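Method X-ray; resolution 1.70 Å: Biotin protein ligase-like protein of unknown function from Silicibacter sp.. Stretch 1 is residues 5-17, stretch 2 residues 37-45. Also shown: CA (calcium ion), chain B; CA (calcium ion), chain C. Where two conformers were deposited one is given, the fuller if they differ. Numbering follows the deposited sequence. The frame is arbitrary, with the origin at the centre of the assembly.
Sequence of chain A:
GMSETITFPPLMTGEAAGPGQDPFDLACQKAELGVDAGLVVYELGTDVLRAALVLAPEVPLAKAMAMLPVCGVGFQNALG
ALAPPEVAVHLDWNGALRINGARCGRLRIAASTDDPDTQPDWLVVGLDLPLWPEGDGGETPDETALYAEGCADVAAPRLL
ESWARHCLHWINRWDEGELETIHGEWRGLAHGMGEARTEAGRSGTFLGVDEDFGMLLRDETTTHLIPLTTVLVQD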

# COMPACT_ATOMS: atom_id res chain seq x y z
N THR A 5 10.31 11.65 -13.44
CA THR A 5 9.13 11.23 -12.63
C THR A 5 9.36 9.89 -11.96
O THR A 5 9.66 8.90 -12.62
CB THR A 5 7.83 11.17 -13.47
OG1 THR A 5 7.53 12.48 -13.98
CG2 THR A 5 6.65 10.68 -12.63
N ILE A 6 9.22 9.86 -10.64
CA ILE A 6 9.44 8.64 -9.87
C ILE A 6 8.08 8.04 -9.53
O ILE A 6 7.29 8.63 -8.78
CB ILE A 6 10.28 8.91 -8.63
CG1 ILE A 6 11.70 9.33 -9.03
CG2 ILE A 6 10.40 7.67 -7.76
CD1 ILE A 6 12.53 9.83 -7.87
N THR A 7 7.83 6.86 -10.08
CA THR A 7 6.54 6.19 -9.94
C THR A 7 6.66 5.05 -8.95
O THR A 7 7.51 4.21 -9.12
CB THR A 7 6.10 5.65 -11.29
OG1 THR A 7 6.15 6.72 -12.24
CG2 THR A 7 4.69 5.11 -11.23
N PHE A 8 5.81 5.04 -7.93
CA PHE A 8 5.79 4.01 -6.90
C PHE A 8 4.53 3.21 -7.07
O PHE A 8 3.60 3.67 -7.75
CB PHE A 8 5.84 4.64 -5.52
CG PHE A 8 7.18 5.25 -5.20
CD1 PHE A 8 8.30 4.46 -5.03
CD2 PHE A 8 7.34 6.62 -5.10
CE1 PHE A 8 9.52 5.02 -4.78
CE2 PHE A 8 8.58 7.18 -4.84
CZ PHE A 8 9.65 6.40 -4.69
N PRO A 9 4.50 1.99 -6.51
CA PRO A 9 3.28 1.19 -6.50
C PRO A 9 2.08 1.93 -5.90
O PRO A 9 2.24 2.89 -5.14
CB PRO A 9 3.64 -0.00 -5.61
CG PRO A 9 5.09 -0.05 -5.55
CD PRO A 9 5.65 1.28 -5.91
N PRO A 10 0.85 1.51 -6.24
CA PRO A 10 -0.31 2.12 -5.63
C PRO A 10 -0.21 2.08 -4.12
O PRO A 10 0.20 1.06 -3.57
CB PRO A 10 -1.46 1.23 -6.10
CG PRO A 10 -1.01 0.72 -7.39
CD PRO A 10 0.47 0.47 -7.21
N LEU A 11 -0.57 3.19 -3.48
CA LEU A 11 -0.52 3.29 -2.01
C LEU A 11 0.90 3.45 -1.45
O LEU A 11 1.11 3.41 -0.23
CB LEU A 11 -1.24 2.10 -1.34
CG LEU A 11 -2.77 2.23 -1.23
CD1 LEU A 11 -3.44 2.71 -2.54
CD2 LEU A 11 -3.39 0.93 -0.73
N MSE A 12 1.89 3.63 -2.31
CA MSE A 12 3.14 4.21 -1.84
C MSE A 12 3.16 5.65 -2.31
O MSE A 12 2.61 5.98 -3.35
CB MSE A 12 4.35 3.42 -2.30
CG MSE A 12 4.75 2.33 -1.32
SE MSE A 12 5.93 0.97 -2.04
CE MSE A 12 6.93 0.55 -0.48
N THR A 13 3.71 6.53 -1.48
CA THR A 13 3.67 7.95 -1.69
C THR A 13 5.10 8.40 -1.68
O THR A 13 5.72 8.28 -0.64
CB THR A 13 3.03 8.66 -0.48
OG1 THR A 13 1.79 8.02 -0.16
CG2 THR A 13 2.81 10.16 -0.76
N GLY A 14 5.59 8.95 -2.78
CA GLY A 14 6.93 9.51 -2.82
C GLY A 14 6.97 10.96 -2.36
O GLY A 14 6.10 11.75 -2.71
N GLU A 15 7.98 11.31 -1.57
CA GLU A 15 8.19 12.66 -1.12
C GLU A 15 9.69 12.97 -1.23
O GLU A 15 10.52 12.31 -0.57
CB GLU A 15 7.73 12.81 0.31
CG GLU A 15 7.94 14.23 0.82
CD GLU A 15 7.21 14.54 2.10
OE1 GLU A 15 6.14 13.92 2.37
OE2 GLU A 15 7.70 15.43 2.83
N ALA A 16 10.06 13.93 -2.05
CA ALA A 16 11.44 14.35 -2.15
C ALA A 16 11.79 15.20 -0.92
O ALA A 16 11.04 16.11 -0.52
CB ALA A 16 11.71 15.14 -3.44
N ALA A 17 12.97 14.94 -0.36
CA ALA A 17 13.49 15.71 0.79
C ALA A 17 13.82 17.14 0.36
O ALA A 17 14.41 17.37 -0.71
CB ALA A 17 14.74 15.03 1.37
N ALA A 37 2.06 4.35 7.11
CA ALA A 37 2.87 3.49 6.28
C ALA A 37 2.69 3.84 4.81
O ALA A 37 1.65 4.34 4.39
CB ALA A 37 2.49 2.04 6.52
N GLY A 38 3.73 3.60 4.03
CA GLY A 38 3.66 3.74 2.61
C GLY A 38 4.39 4.95 2.08
O GLY A 38 4.66 5.02 0.90
N LEU A 39 4.71 5.88 2.97
CA LEU A 39 5.59 6.99 2.60
C LEU A 39 6.99 6.51 2.26
O LEU A 39 7.60 5.75 3.05
CB LEU A 39 5.69 7.99 3.72
CG LEU A 39 6.56 9.22 3.52
CD1 LEU A 39 5.95 10.14 2.45
CD2 LEU A 39 6.74 9.98 4.85
N VAL A 40 7.49 7.01 1.14
CA VAL A 40 8.85 6.83 0.67
C VAL A 40 9.45 8.22 0.52
O VAL A 40 9.14 8.94 -0.40
CB VAL A 40 8.96 6.07 -0.68
CG1 VAL A 40 10.43 5.92 -1.10
CG2 VAL A 40 8.24 4.74 -0.62
N VAL A 41 10.32 8.58 1.45
CA VAL A 41 11.07 9.83 1.36
C VAL A 41 12.37 9.56 0.64
O VAL A 41 13.03 8.58 0.94
CB VAL A 41 11.39 10.40 2.75
CG1 VAL A 41 12.04 11.81 2.61
CG2 VAL A 41 10.13 10.45 3.60
N TYR A 42 12.74 10.40 -0.32
CA TYR A 42 13.95 10.17 -1.06
C TYR A 42 14.70 11.46 -1.34
O TYR A 42 14.16 12.57 -1.24
CB TYR A 42 13.63 9.41 -2.36
CG TYR A 42 12.78 10.21 -3.33
CD1 TYR A 42 13.37 11.03 -4.26
CD2 TYR A 42 11.40 10.11 -3.33
CE1 TYR A 42 12.63 11.76 -5.14
CE2 TYR A 42 10.62 10.84 -4.24
CZ TYR A 42 11.25 11.65 -5.12
OH TYR A 42 10.49 12.41 -6.01
N GLU A 43 15.98 11.30 -1.66
CA GLU A 43 16.84 12.44 -1.99
C GLU A 43 17.89 11.89 -2.93
O GLU A 43 18.64 10.99 -2.54
CB GLU A 43 17.48 13.01 -0.71
CG GLU A 43 18.25 14.26 -0.94
CD GLU A 43 18.53 15.07 0.32
OE1 GLU A 43 18.50 14.56 1.48
OE2 GLU A 43 18.86 16.25 0.15
N LEU A 44 17.87 12.38 -4.18
CA LEU A 44 18.80 11.95 -5.21
C LEU A 44 19.79 13.07 -5.53
O LEU A 44 19.39 14.23 -5.78
CB LEU A 44 18.07 11.54 -6.50
CG LEU A 44 17.60 10.09 -6.69
CD1 LEU A 44 16.30 9.85 -5.93
CD2 LEU A 44 17.42 9.78 -8.16
N GLY A 45 21.07 12.72 -5.52
CA GLY A 45 22.12 13.58 -6.06
C GLY A 45 22.83 12.82 -7.15
O GLY A 45 22.51 11.68 -7.44
CA CA B . 19.21 16.71 2.46
CA CA C . -0.12 5.58 3.27
O HOH W 1 -0.09 3.44 2.08
O HOH W 2 18.04 18.60 1.66
O HOH W 3 19.90 18.44 4.07
O HOH W 4 21.51 16.78 1.85
O HOH W 5 -1.57 4.06 4.56

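Strands 13-16 and 39-44 lie side by side in parallel, their N-to-C directions 26° apart, and the two stretches bury 727 Å² between them. Bonding alternates along the ladder, as parallel strands require: Thr 13 N donates to Gly 38 O (3.0 Å), Val 40 N to Thr 13 O (2.8 Å), Glu 15 N to Val 40 O (2.9 Å), Tyr 42 N to Glu 15 O (2.9 Å) and Ala 17 N to Tyr 42 O (2.8 Å). CA-H...O contacts fill the gaps between these bonds.

Ahead of the ladder, a type II turn from Pro 9 to Met 12, closed by Met 12 N to Pro 9 O (2.9 Å), brings Leu 11 O against bare Gly 38 CA (3.8 Å). A CB on Gly 38 would strike that oxygen. Water 1 donates to Leu 11 O (2.6 Å) and also binds the chain C calcium, as does Ala 37 O, so the ion links the two stretches through water.

The face carrying Val 40, Tyr 42 and Ala 16 is filled by interlocking apolar groups. Gly 14 provides the hollow: a CB there would clash with Phe 8 CE2. The Phe 8 ring occupies this space, with Val 40 CB over one face, Phe 8 CZ 3.7 Å from Val 40 CG1, and Tyr 42 CE2 at its edge. The Tyr 42 ring leans back over stretch 1 and covers Ala 16, whose CA lies 4.0 Å from the ring centroid in a CH-pi contact. Ile 6 CD1 presses tightly on Tyr 42 CE1 (3.3 Å).

On the other face, Thr 13 and Glu 15 flank Leu 39; Glu 15 OE1 approaches Leu 39 CD1 (3.8 Å). Just past strand 13-16, Ala 17 CB packs near Glu 43 OE1 (3.8 Å), whose carboxylate chelates the chain B calcium.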